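Local coordinates for protein fusarinine C esterase sidJ (Aspergillus fumigatus, PDB 6GUP) that hydrolyses the ester bonds of the siderophore fusarinine C but not of triacetylfusarinine C, and forms a homodimer with an alpha/beta-hydrolase fold, at residues A[167-172]-A[253-258]; A[125-130]-A[247-252]; A[11-16]-A[28-33]; A[32-37]-A[64-69]; A[193-198]-A[212-217]. One frame throughout, in Å; residues are numbered along the deposited sequence.

Contact 1. Residues A[167-172]-A[253-258]; sequences SDREAI and SSDLSD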
# COMPACT_ATOMS: atom_id res chain seq x y z
N SER A 167 -4.72 19.56 -12.39
CA SER A 167 -6.15 19.34 -12.14
C SER A 167 -6.61 18.06 -12.83
O SER A 167 -6.50 17.93 -14.06
CB SER A 167 -6.97 20.53 -12.64
OG SER A 167 -8.36 20.23 -12.65
N ASP A 168 -7.12 17.11 -12.04
CA ASP A 168 -7.73 15.89 -12.57
C ASP A 168 -8.98 16.21 -13.39
O ASP A 168 -9.23 15.59 -14.42
CB ASP A 168 -8.11 14.92 -11.45
CG ASP A 168 -6.90 14.25 -10.81
OD1 ASP A 168 -6.01 13.79 -11.54
OD2 ASP A 168 -6.86 14.18 -9.56
N ARG A 169 -9.76 17.18 -12.91
CA ARG A 169 -10.93 17.68 -13.64
C ARG A 169 -10.56 18.15 -15.05
O ARG A 169 -11.19 17.73 -16.03
CB ARG A 169 -11.61 18.81 -12.86
CG ARG A 169 -12.52 19.69 -13.70
CD ARG A 169 -13.20 20.78 -12.89
NE ARG A 169 -13.85 21.72 -13.81
CZ ARG A 169 -13.33 22.88 -14.24
NH1 ARG A 169 -14.04 23.62 -15.09
NH2 ARG A 169 -12.15 23.33 -13.83
N GLU A 170 -9.56 19.01 -15.14
CA GLU A 170 -9.09 19.52 -16.43
C GLU A 170 -8.36 18.47 -17.27
O GLU A 170 -8.36 18.56 -18.50
CB GLU A 170 -8.23 20.78 -16.26
CG GLU A 170 -9.05 22.01 -15.92
CD GLU A 170 -8.24 23.29 -15.97
OE1 GLU A 170 -7.11 23.31 -15.44
OE2 GLU A 170 -8.75 24.29 -16.51
N ALA A 171 -7.74 17.49 -16.62
CA ALA A 171 -7.14 16.35 -17.32
C ALA A 171 -8.19 15.49 -18.02
O ALA A 171 -7.96 15.03 -19.14
CB ALA A 171 -6.31 15.50 -16.37
N ILE A 172 -9.34 15.30 -17.37
CA ILE A 172 -10.46 14.55 -17.97
C ILE A 172 -11.07 15.32 -19.14
O ILE A 172 -11.39 14.73 -20.17
CB ILE A 172 -11.52 14.17 -16.91
CG1 ILE A 172 -10.93 13.15 -15.93
CG2 ILE A 172 -12.77 13.59 -17.57
CD1 ILE A 172 -11.75 12.91 -14.68
N SER A 253 -7.05 23.77 -10.78
CA SER A 253 -7.73 24.15 -12.04
C SER A 253 -7.41 25.59 -12.43
O SER A 253 -7.35 26.48 -11.57
CB SER A 253 -9.25 23.95 -11.95
OG SER A 253 -9.59 22.60 -12.21
N SER A 254 -7.21 25.81 -13.73
CA SER A 254 -6.82 27.11 -14.26
C SER A 254 -7.91 28.18 -14.23
O SER A 254 -7.60 29.37 -14.30
CB SER A 254 -6.30 26.95 -15.70
OG SER A 254 -7.33 26.55 -16.58
N ASP A 255 -9.18 27.77 -14.13
CA ASP A 255 -10.31 28.71 -14.11
C ASP A 255 -10.86 29.02 -12.70
O ASP A 255 -11.94 29.60 -12.58
CB ASP A 255 -11.44 28.22 -15.04
CG ASP A 255 -12.07 26.90 -14.59
OD1 ASP A 255 -11.43 26.15 -13.82
OD2 ASP A 255 -13.20 26.61 -15.03
N LEU A 256 -10.11 28.66 -11.66
CA LEU A 256 -10.46 29.05 -10.29
C LEU A 256 -10.22 30.54 -10.11
O LEU A 256 -9.25 31.08 -10.64
CB LEU A 256 -9.64 28.28 -9.25
CG LEU A 256 -9.78 26.75 -9.20
CD1 LEU A 256 -8.94 26.20 -8.07
CD2 LEU A 256 -11.23 26.31 -9.06
N SER A 257 -11.11 31.20 -9.37
CA SER A 257 -11.01 32.64 -9.13
C SER A 257 -9.91 32.97 -8.13
O SER A 257 -9.42 32.09 -7.41
CB SER A 257 -12.35 33.18 -8.60
OG SER A 257 -12.64 32.67 -7.32
N ASP A 258 -9.53 34.24 -8.09
CA ASP A 258 -8.56 34.74 -7.11
C ASP A 258 -9.08 34.63 -5.67
O ASP A 258 -8.28 34.47 -4.74
CB ASP A 258 -8.17 36.20 -7.41
CG ASP A 258 -7.27 36.32 -8.64
OD1 ASP A 258 -6.34 35.51 -8.80
OD2 ASP A 258 -7.50 37.25 -9.44
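The N-terminal end of helix 168-178, capped by S167, is docked onto the type I beta turn S253-L256 through S253, S254 and D255. S167 OG, anti to its backbone N (chi1 169°), does double duty: it accepts E170 N in a capping bond of 3.0 Å and donates to S253 OG at 2.7 Å. S253 OG has a further partner in D250 OD1, so a chain of hydroxyls and a carboxylate leads from the helix end into the loop. In the first helical turn, E170 directs its carboxylate to S254. Its OE1 takes S254 N at 3.0 Å, from above the carboxylate plane but with a fairly straight N-H...O angle of 164°, while OE2 uses its syn lone pair for S254 OG at 2.7 Å. R169, extended from CG to NE, reaches D255 tip to tip with guanidinium and carboxylate planes nearly coplanar. The grip is end-on and two-pronged, each nitrogen going to its own oxygen. This arginine probably helps to offset the crowding of acids, since E170 OE2 and D255 OD1 are 4.2 Å apart and E241 is also close. The two prongs are NH1 to D255 OD2 at 3.1 Å and NH2 to D255 OD1 at 2.9 Å.

Contact 2. Residues A[125-130]-A[247-252]; sequences GSQCVL and SEDDLF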
# COMPACT_ATOMS: atom_id res chain seq x y z
N GLY A 125 -0.13 13.86 -5.24
CA GLY A 125 0.50 14.08 -3.93
C GLY A 125 0.71 15.55 -3.59
O GLY A 125 0.83 15.90 -2.42
N SER A 126 0.76 16.40 -4.62
CA SER A 126 0.79 17.86 -4.44
C SER A 126 -0.45 18.43 -3.74
O SER A 126 -0.36 19.46 -3.07
CB SER A 126 0.97 18.56 -5.79
OG SER A 126 2.19 18.17 -6.41
N GLN A 127 -1.60 17.77 -3.91
CA GLN A 127 -2.82 18.12 -3.18
C GLN A 127 -2.59 18.01 -1.67
O GLN A 127 -2.97 18.91 -0.92
CB GLN A 127 -3.99 17.22 -3.56
CG GLN A 127 -4.47 17.35 -5.00
CD GLN A 127 -5.45 16.26 -5.40
OE1 GLN A 127 -6.12 15.66 -4.55
NE2 GLN A 127 -5.54 16.00 -6.70
N CYS A 128 -1.96 16.92 -1.24
CA CYS A 128 -1.62 16.70 0.17
C CYS A 128 -0.70 17.79 0.73
O CYS A 128 -0.84 18.19 1.88
CB CYS A 128 -0.97 15.33 0.37
SG CYS A 128 -1.88 13.95 -0.35
N VAL A 129 0.23 18.27 -0.10
CA VAL A 129 1.18 19.32 0.30
C VAL A 129 0.45 20.65 0.55
O VAL A 129 0.61 21.24 1.62
CB VAL A 129 2.30 19.52 -0.76
CG1 VAL A 129 3.21 20.69 -0.39
CG2 VAL A 129 3.13 18.25 -0.90
N LEU A 130 -0.36 21.09 -0.41
CA LEU A 130 -1.13 22.33 -0.28
C LEU A 130 -2.19 22.24 0.82
O LEU A 130 -2.43 23.22 1.53
CB LEU A 130 -1.77 22.73 -1.62
CG LEU A 130 -2.58 24.03 -1.68
CD1 LEU A 130 -1.81 25.22 -1.13
CD2 LEU A 130 -3.03 24.32 -3.10
N SER A 247 -14.45 21.50 -5.53
CA SER A 247 -14.33 20.34 -4.64
C SER A 247 -12.98 20.31 -3.91
O SER A 247 -12.10 21.12 -4.19
CB SER A 247 -14.52 19.04 -5.43
OG SER A 247 -13.42 18.78 -6.29
N GLU A 248 -12.85 19.37 -2.98
CA GLU A 248 -11.62 19.17 -2.20
C GLU A 248 -10.40 18.90 -3.08
O GLU A 248 -9.32 19.44 -2.83
CB GLU A 248 -11.82 18.01 -1.20
CG GLU A 248 -10.59 17.65 -0.38
CD GLU A 248 -10.82 16.46 0.52
OE1 GLU A 248 -10.99 15.34 -0.01
OE2 GLU A 248 -10.81 16.63 1.76
N ASP A 249 -10.58 18.05 -4.09
CA ASP A 249 -9.49 17.68 -5.01
C ASP A 249 -9.10 18.82 -5.94
O ASP A 249 -7.93 18.96 -6.28
CB ASP A 249 -9.89 16.46 -5.85
CG ASP A 249 -10.17 15.22 -5.01
OD1 ASP A 249 -9.47 15.01 -4.00
OD2 ASP A 249 -11.08 14.46 -5.38
N ASP A 250 -10.09 19.62 -6.35
CA ASP A 250 -9.89 20.64 -7.38
C ASP A 250 -9.18 21.88 -6.83
O ASP A 250 -9.79 22.94 -6.63
CB ASP A 250 -11.24 20.98 -8.03
CG ASP A 250 -11.09 21.78 -9.31
OD1 ASP A 250 -10.02 21.71 -9.95
OD2 ASP A 250 -12.06 22.47 -9.69
N LEU A 251 -7.88 21.73 -6.58
CA LEU A 251 -7.02 22.81 -6.08
C LEU A 251 -6.27 23.53 -7.21
O LEU A 251 -5.93 24.70 -7.06
CB LEU A 251 -6.00 22.25 -5.08
CG LEU A 251 -6.57 21.64 -3.79
CD1 LEU A 251 -5.50 20.83 -3.07
CD2 LEU A 251 -7.12 22.73 -2.87
N PHE A 252 -6.04 22.83 -8.33
CA PHE A 252 -5.10 23.29 -9.36
C PHE A 252 -5.73 23.61 -10.72
O PHE A 252 -5.01 23.72 -11.72
CB PHE A 252 -3.99 22.24 -9.52
CG PHE A 252 -3.31 21.86 -8.23
CD1 PHE A 252 -2.72 22.83 -7.43
CD2 PHE A 252 -3.26 20.53 -7.81
CE1 PHE A 252 -2.10 22.49 -6.24
CE2 PHE A 252 -2.64 20.18 -6.62
CZ PHE A 252 -2.05 21.17 -5.83
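D249 O receives L251 N at 2.8 Å, closing an inverse gamma turn centred on D250, and the amide of Q127 lies against this same carbonyl, with Q127 CD 3.8 Å from D249 O. The side-chain tips do not bond: Q127 OE1 and D249 OD1 are both acceptors, and the charge of D249 is met elsewhere, by a salt bridge from OD2 to R233. What joins the segments is apolar packing. After the turn, L251 and F252 point toward the helix, where L251 CD1 lies 3.8 Å from Q127 CA. The F252 ring lies against S126, Q127 and L130. CZ leads, with S126 O in the ring plane at its edge, 3.7 Å away. Obliquely to the ring, Q127 CG approaches CE2 at 3.7 Å and L130 CD2 approaches CE1 at 3.8 Å. L251 CB sits over the centre of one ring face and also touches L130 CD2. Helix 125-134 leads on from what is probably the nucleophile elbow, to which G125 belongs, and this buried contact covers its first turns. M162 of strand 159-163 meets S126 and F252, W302 meets the F252 ring, and L86 of helix 86-108 and D168 of helix 168-178 touch Q127.

Contact 3. Residues A[11-16]-A[28-33]; sequences GLPGIL and YTTTTT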
# COMPACT_ATOMS: atom_id res chain seq x y z
N GLY A 11 17.28 -3.62 -7.21
CA GLY A 11 16.48 -2.84 -6.25
C GLY A 11 17.22 -1.63 -5.71
O GLY A 11 18.34 -1.34 -6.14
N LEU A 12 16.60 -0.93 -4.77
CA LEU A 12 17.22 0.23 -4.12
C LEU A 12 17.37 -0.00 -2.61
O LEU A 12 16.37 -0.25 -1.93
CB LEU A 12 16.41 1.51 -4.40
CG LEU A 12 16.61 2.09 -5.81
CD1 LEU A 12 15.64 3.23 -6.06
CD2 LEU A 12 18.04 2.57 -6.05
N PRO A 13 18.62 0.05 -2.09
CA PRO A 13 18.82 -0.17 -0.65
C PRO A 13 18.23 0.92 0.23
O PRO A 13 18.14 2.08 -0.19
CB PRO A 13 20.36 -0.18 -0.50
CG PRO A 13 20.88 -0.45 -1.86
CD PRO A 13 19.91 0.21 -2.79
N GLY A 14 17.85 0.55 1.45
CA GLY A 14 17.27 1.50 2.38
C GLY A 14 16.81 0.91 3.70
O GLY A 14 17.20 -0.20 4.05
N ILE A 15 15.99 1.68 4.41
CA ILE A 15 15.45 1.30 5.72
C ILE A 15 13.94 1.44 5.70
O ILE A 15 13.42 2.52 5.38
CB ILE A 15 16.04 2.18 6.85
CG1 ILE A 15 17.57 2.14 6.83
CG2 ILE A 15 15.51 1.74 8.22
CD1 ILE A 15 18.25 2.99 7.89
N LEU A 16 13.23 0.37 6.04
CA LEU A 16 11.77 0.41 6.19
C LEU A 16 11.41 0.72 7.64
O LEU A 16 11.74 -0.05 8.55
CB LEU A 16 11.14 -0.93 5.77
CG LEU A 16 9.61 -0.96 5.68
CD1 LEU A 16 9.10 -0.06 4.56
CD2 LEU A 16 9.13 -2.39 5.47
N TYR A 28 15.57 5.93 1.71
CA TYR A 28 16.57 5.52 0.72
C TYR A 28 17.94 5.83 1.30
O TYR A 28 18.22 6.99 1.63
CB TYR A 28 16.40 6.27 -0.60
CG TYR A 28 15.15 5.93 -1.37
CD1 TYR A 28 13.89 6.33 -0.92
CD2 TYR A 28 15.22 5.22 -2.58
CE1 TYR A 28 12.74 6.02 -1.63
CE2 TYR A 28 14.07 4.91 -3.29
CZ TYR A 28 12.84 5.31 -2.82
OH TYR A 28 11.70 5.00 -3.52
N THR A 29 18.79 4.82 1.43
CA THR A 29 20.13 5.01 1.96
C THR A 29 21.05 3.84 1.61
O THR A 29 20.66 2.68 1.73
CB THR A 29 20.14 5.26 3.49
OG1 THR A 29 21.49 5.42 3.96
CG2 THR A 29 19.46 4.13 4.26
N THR A 30 22.26 4.18 1.17
CA THR A 30 23.29 3.20 0.86
C THR A 30 24.52 3.30 1.77
O THR A 30 25.40 2.44 1.68
CB THR A 30 23.78 3.35 -0.60
OG1 THR A 30 24.37 4.64 -0.79
CG2 THR A 30 22.62 3.19 -1.58
N THR A 31 24.60 4.31 2.64
CA THR A 31 25.87 4.63 3.31
C THR A 31 25.82 5.12 4.77
O THR A 31 24.77 5.48 5.30
CB THR A 31 26.70 5.61 2.44
OG1 THR A 31 27.94 5.94 3.09
CG2 THR A 31 25.92 6.89 2.14
N THR A 32 27.01 5.10 5.37
CA THR A 32 27.31 5.56 6.73
C THR A 32 27.09 7.06 6.95
O THR A 32 26.89 7.50 8.09
CB THR A 32 28.80 5.28 7.06
OG1 THR A 32 29.21 4.06 6.43
CG2 THR A 32 29.04 5.18 8.56
N THR A 33 27.15 7.84 5.86
CA THR A 33 27.20 9.31 5.90
C THR A 33 26.11 9.95 6.75
O THR A 33 25.01 9.41 6.90
CB THR A 33 27.10 9.92 4.48
OG1 THR A 33 25.86 9.54 3.87
CG2 THR A 33 28.25 9.46 3.58
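Residues 12-15 and 28-30 run about 100° to each other, so strand pairing is confined to one antiparallel non-hydrogen-bonded pair, G14 with Y28, whose CA atoms are 4.4 Å apart. Beyond it residues 29-30 turn off, and T29 N donates to P13 O at 3.2 Å with an angle of 158° at the hydrogen, the donor tilted 32° from the carbonyl plane. Without a side chain, G14 lets the Y28 and T29 backbone come close, and T29 CG2 rests 3.9 Å from G14 CA. The same methyl also meets I15, whose CG1 lies 3.8 Å away. The Y28 side chain leaves its backbone away from the first segment, yet its ring swings beside L12: L12 CD1 meets CE2 at 3.6 Å, in the plane of the ring at its edge. P13 CG and T30 CG2 make a looser apolar touch at 4.0 Å. Around these residues, Y28 packs on L55 and A59 of helix 55-61 and on L69 of strand 67-72, and I15 on Y103 and K107 of helix 86-108. Residues 12-16 also pair antiparallel with a strand of the second subunit, carrying the sheet across the dimer interface.

Contact 4. Residues A[32-37]-A[64-69]; sequences TTRKPH and PTEWSL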
# COMPACT_ATOMS: atom_id res chain seq x y z
N THR A 32 27.01 5.10 5.37
CA THR A 32 27.31 5.56 6.73
C THR A 32 27.09 7.06 6.95
O THR A 32 26.89 7.50 8.09
CB THR A 32 28.80 5.28 7.06
OG1 THR A 32 29.21 4.06 6.43
CG2 THR A 32 29.04 5.18 8.56
N THR A 33 27.15 7.84 5.86
CA THR A 33 27.20 9.31 5.90
C THR A 33 26.11 9.95 6.75
O THR A 33 25.01 9.41 6.90
CB THR A 33 27.10 9.92 4.48
OG1 THR A 33 25.86 9.54 3.87
CG2 THR A 33 28.25 9.46 3.58
N ARG A 34 26.43 11.13 7.28
CA ARG A 34 25.53 11.87 8.16
C ARG A 34 24.38 12.48 7.36
O ARG A 34 24.60 13.04 6.28
CB ARG A 34 26.32 12.96 8.90
CG ARG A 34 25.68 13.44 10.19
CD ARG A 34 26.46 14.60 10.80
NE ARG A 34 25.56 15.61 11.36
CZ ARG A 34 24.95 15.54 12.55
NH1 ARG A 34 25.12 14.50 13.36
NH2 ARG A 34 24.16 16.54 12.93
N LYS A 35 23.16 12.36 7.89
CA LYS A 35 21.94 12.79 7.21
C LYS A 35 21.01 13.49 8.20
O LYS A 35 19.94 12.97 8.53
CB LYS A 35 21.20 11.58 6.63
CG LYS A 35 21.97 10.76 5.62
CD LYS A 35 22.20 11.50 4.32
CE LYS A 35 22.81 10.56 3.30
NZ LYS A 35 23.21 11.23 2.03
N PRO A 36 21.39 14.68 8.69
CA PRO A 36 20.52 15.41 9.61
C PRO A 36 19.21 15.92 8.99
O PRO A 36 18.24 16.14 9.72
CB PRO A 36 21.40 16.59 10.07
CG PRO A 36 22.38 16.78 8.96
CD PRO A 36 22.63 15.43 8.38
N HIS A 37 19.18 16.07 7.67
CA HIS A 37 18.03 16.63 6.95
C HIS A 37 17.23 15.54 6.23
O HIS A 37 17.75 14.46 5.93
CB HIS A 37 18.53 17.67 5.95
CG HIS A 37 19.51 18.64 6.53
ND1 HIS A 37 19.21 19.46 7.59
CD2 HIS A 37 20.80 18.91 6.20
CE1 HIS A 37 20.26 20.19 7.89
NE2 HIS A 37 21.24 19.89 7.06
N PRO A 64 25.70 11.89 -1.95
CA PRO A 64 26.75 12.74 -1.36
C PRO A 64 26.27 13.82 -0.37
O PRO A 64 27.10 14.35 0.38
CB PRO A 64 27.40 13.41 -2.59
CG PRO A 64 26.36 13.34 -3.65
CD PRO A 64 25.66 12.04 -3.42
N THR A 65 24.98 14.13 -0.35
CA THR A 65 24.44 15.26 0.42
C THR A 65 24.14 14.88 1.88
O THR A 65 24.31 13.73 2.28
CB THR A 65 23.16 15.82 -0.25
OG1 THR A 65 22.10 14.85 -0.15
CG2 THR A 65 23.40 16.16 -1.72
N GLU A 66 23.70 15.88 2.65
CA GLU A 66 23.21 15.68 4.03
C GLU A 66 21.69 15.44 4.11
O GLU A 66 21.11 15.50 5.20
CB GLU A 66 23.63 16.87 4.91
CG GLU A 66 25.11 16.87 5.28
CD GLU A 66 25.44 17.86 6.38
OE1 GLU A 66 25.03 19.04 6.26
OE2 GLU A 66 26.11 17.47 7.35
N TRP A 67 21.05 15.17 2.97
CA TRP A 67 19.62 14.85 2.90
C TRP A 67 19.41 13.37 2.61
O TRP A 67 20.10 12.81 1.75
CB TRP A 67 18.95 15.65 1.79
CG TRP A 67 19.00 17.13 2.00
CD1 TRP A 67 20.02 17.97 1.68
CD2 TRP A 67 17.97 17.94 2.57
NE1 TRP A 67 19.69 19.26 2.02
CE2 TRP A 67 18.44 19.27 2.57
CE3 TRP A 67 16.69 17.67 3.09
CZ2 TRP A 67 17.68 20.33 3.07
CZ3 TRP A 67 15.93 18.73 3.58
CH2 TRP A 67 16.43 20.05 3.57
N SER A 68 18.48 12.74 3.33
CA SER A 68 18.01 11.39 2.99
C SER A 68 16.56 11.46 2.52
O SER A 68 15.75 12.23 3.07
CB SER A 68 18.16 10.44 4.18
OG SER A 68 17.20 10.70 5.19
N LEU A 69 16.23 10.67 1.51
CA LEU A 69 14.91 10.67 0.89
C LEU A 69 14.00 9.66 1.58
O LEU A 69 14.41 8.52 1.82
CB LEU A 69 15.04 10.31 -0.60
CG LEU A 69 13.78 10.20 -1.46
CD1 LEU A 69 13.05 11.53 -1.55
CD2 LEU A 69 14.14 9.69 -2.84
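K35 lays its side chain over the backbone of residues 65-68. CB and CG both lie 4.1 Å from S68 CB; a bend at chi2 (-69°) then brings CD to W67 O at 3.6 Å, and CE lies near both T65 O and W67 O. At the tip, NZ bonds T65 O at 2.7 Å from above the carbonyl plane and W67 O only weakly. Q63 O is a further backbone partner of this ammonium. Two residues on, the backbones pair: H37 N donates to E66 O at 3.2 Å, nearly in line with C=O, and S68 N to H37 O at 3.2 Å. H37 and W67 point to the same face of the sheet, where H37 CB sits over the indole, 3.4 Å from the centroid of its six-membered ring, in a CH-pi contact. The imidazole lies oblique to the indole, its ND1 bonded to K116 N, and helix 335-353 covers W67. E66 CB meets H37 CD2 at 3.7 Å, and P36 CG lies over the imidazole face turned away from W67. The bonding of H37 to E66 and S68 is that of parallel strands, here 37-42 and 67-72, joined through helix 55-61 in a beta-alpha-beta crossover.

Contact 5. Residues A[193-198]-A[212-217]; sequences EKLTSM and VLLPLA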
# COMPACT_ATOMS: atom_id res chain seq x y z
N GLU A 193 -20.24 9.36 -20.24
CA GLU A 193 -21.65 9.69 -20.01
C GLU A 193 -22.36 8.62 -19.19
O GLU A 193 -23.18 8.93 -18.32
CB GLU A 193 -22.39 9.90 -21.34
CG GLU A 193 -21.89 11.07 -22.18
CD GLU A 193 -22.12 12.43 -21.52
OE1 GLU A 193 -23.19 12.64 -20.91
OE2 GLU A 193 -21.22 13.29 -21.62
N LYS A 194 -22.05 7.35 -19.48
CA LYS A 194 -22.56 6.22 -18.70
C LYS A 194 -22.01 6.24 -17.27
O LYS A 194 -22.76 5.98 -16.32
CB LYS A 194 -22.21 4.90 -19.39
CG LYS A 194 -22.93 3.68 -18.83
CD LYS A 194 -22.83 2.50 -19.79
CE LYS A 194 -23.08 1.17 -19.10
NZ LYS A 194 -22.76 0.03 -20.00
N LEU A 195 -20.72 6.56 -17.12
CA LEU A 195 -20.08 6.65 -15.79
C LEU A 195 -20.68 7.75 -14.91
O LEU A 195 -20.86 7.54 -13.71
CB LEU A 195 -18.56 6.85 -15.92
CG LEU A 195 -17.71 5.63 -16.29
CD1 LEU A 195 -16.28 6.06 -16.57
CD2 LEU A 195 -17.74 4.56 -15.19
N THR A 196 -20.96 8.92 -15.49
CA THR A 196 -21.63 10.01 -14.76
C THR A 196 -23.04 9.60 -14.33
O THR A 196 -23.39 9.74 -13.16
CB THR A 196 -21.73 11.31 -15.60
OG1 THR A 196 -22.21 11.00 -16.92
CG2 THR A 196 -20.37 11.99 -15.71
N SER A 197 -23.81 9.06 -15.27
CA SER A 197 -25.17 8.57 -15.00
C SER A 197 -25.21 7.51 -13.89
O SER A 197 -26.11 7.52 -13.05
CB SER A 197 -25.79 8.01 -16.28
OG SER A 197 -27.10 7.51 -16.05
N MET A 198 -24.23 6.60 -13.91
CA MET A 198 -24.06 5.61 -12.84
C MET A 198 -23.71 6.27 -11.51
O MET A 198 -24.28 5.92 -10.47
CB MET A 198 -22.95 4.62 -13.19
CG MET A 198 -23.31 3.61 -14.26
SD MET A 198 -21.88 2.67 -14.81
CE MET A 198 -21.59 1.67 -13.36
N VAL A 212 -20.23 2.74 -3.96
CA VAL A 212 -20.41 2.00 -5.20
C VAL A 212 -19.16 2.20 -6.04
O VAL A 212 -18.94 3.29 -6.58
CB VAL A 212 -21.67 2.46 -5.98
CG1 VAL A 212 -21.83 1.67 -7.27
CG2 VAL A 212 -22.91 2.32 -5.11
N LEU A 213 -18.34 1.16 -6.15
CA LEU A 213 -17.13 1.21 -6.97
C LEU A 213 -17.51 1.04 -8.43
O LEU A 213 -18.17 0.05 -8.79
CB LEU A 213 -16.14 0.11 -6.57
CG LEU A 213 -15.70 0.06 -5.10
CD1 LEU A 213 -14.67 -1.05 -4.93
CD2 LEU A 213 -15.14 1.39 -4.61
N LEU A 214 -17.12 2.00 -9.26
CA LEU A 214 -17.42 1.96 -10.69
C LEU A 214 -16.45 0.99 -11.38
O LEU A 214 -15.35 0.76 -10.86
CB LEU A 214 -17.32 3.36 -11.30
CG LEU A 214 -18.26 4.41 -10.69
CD1 LEU A 214 -17.89 5.80 -11.17
CD2 LEU A 214 -19.71 4.10 -10.99
N PRO A 215 -16.84 0.42 -12.54
CA PRO A 215 -16.00 -0.58 -13.19
C PRO A 215 -14.65 -0.02 -13.64
O PRO A 215 -14.60 1.05 -14.25
CB PRO A 215 -16.83 -1.02 -14.41
CG PRO A 215 -18.21 -0.55 -14.14
CD PRO A 215 -18.07 0.68 -13.31
N LEU A 216 -13.58 -0.75 -13.33
CA LEU A 216 -12.22 -0.35 -13.69
C LEU A 216 -12.05 -0.33 -15.22
O LEU A 216 -11.37 0.55 -15.75
CB LEU A 216 -11.20 -1.29 -13.03
CG LEU A 216 -9.74 -0.84 -12.79
CD1 LEU A 216 -8.97 -0.71 -14.09
CD2 LEU A 216 -9.64 0.44 -11.97
N ALA A 217 -12.68 -1.28 -15.91
CA ALA A 217 -12.71 -1.32 -17.38
C ALA A 217 -13.13 0.02 -17.98
O ALA A 217 -12.52 0.49 -18.94
CB ALA A 217 -13.63 -2.42 -17.86
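L195 and M198, one helical turn apart on helix 185-205, pack on L214 and P215 where strand 211-213 gives way to helix 216-222. The contact belongs to the largely helical insertion between strands 159-163 and 278-283 of the central sheet, a place where alpha/beta-hydrolases often carry a cap. At the start of the segment, E193 serves the helix: its carbonyl O accepts both S197 N, at 3.1 Å, and T196 OG1, at 2.7 Å, the two donors coming from the same face of the carbonyl plane, while its carboxylate is paired with R189. L195 is the first residue to touch the other segment. Its CD2 approaches L214 CB at 4.1 Å and lies a little further, 4.3 Å, from P215 CD, while F234 of helix 231-238 packs on both leucines and T219 of helix 216-222 on both as well. T196 turns away, toward F234 and T238, and its hydroxyl has F192 O as another carbonyl partner. M198 then completes the apolar patch. Its CB lies 4.0 Å from L214 CD2, the two side chains sliding past each other in opposite directions. P215, the N-cap residue of helix 216-222, presents CD to M198. On the strand itself, V212 and L213 pair antiparallel with a strand of the second subunit. A bend at chi3 (70°) turns the M198 methyl, so that CE touches L214 CD2 at 3.9 Å and, tip to tip, P215 CD at 3.7 Å.

Overall arrangement
Contacts 1 and 2 adjoin, their centres 11 Å apart: residues 247-258 supply one segment to each, and D250 OD1 and S167 OG approach to 3.5 Å. Contact 2 lies nearest the middle of the chain, about 7 Å from its centre, beside the probable S123-H327-D286 triad; G125 is part of the probable nucleophile elbow. Contacts 3 and 4, centres 11 Å apart, share residues 32-33 and meet at the sheet where Y28 N faces L69 O at 2.8 Å, probably a hydrogen bond. Contact 5 comes within about 8 Å (nearest atoms) of contact 1; its centre is 42 Å from that of contact 3, yet contacts 3 and 5 both contain residues that pair with strands of the second subunit.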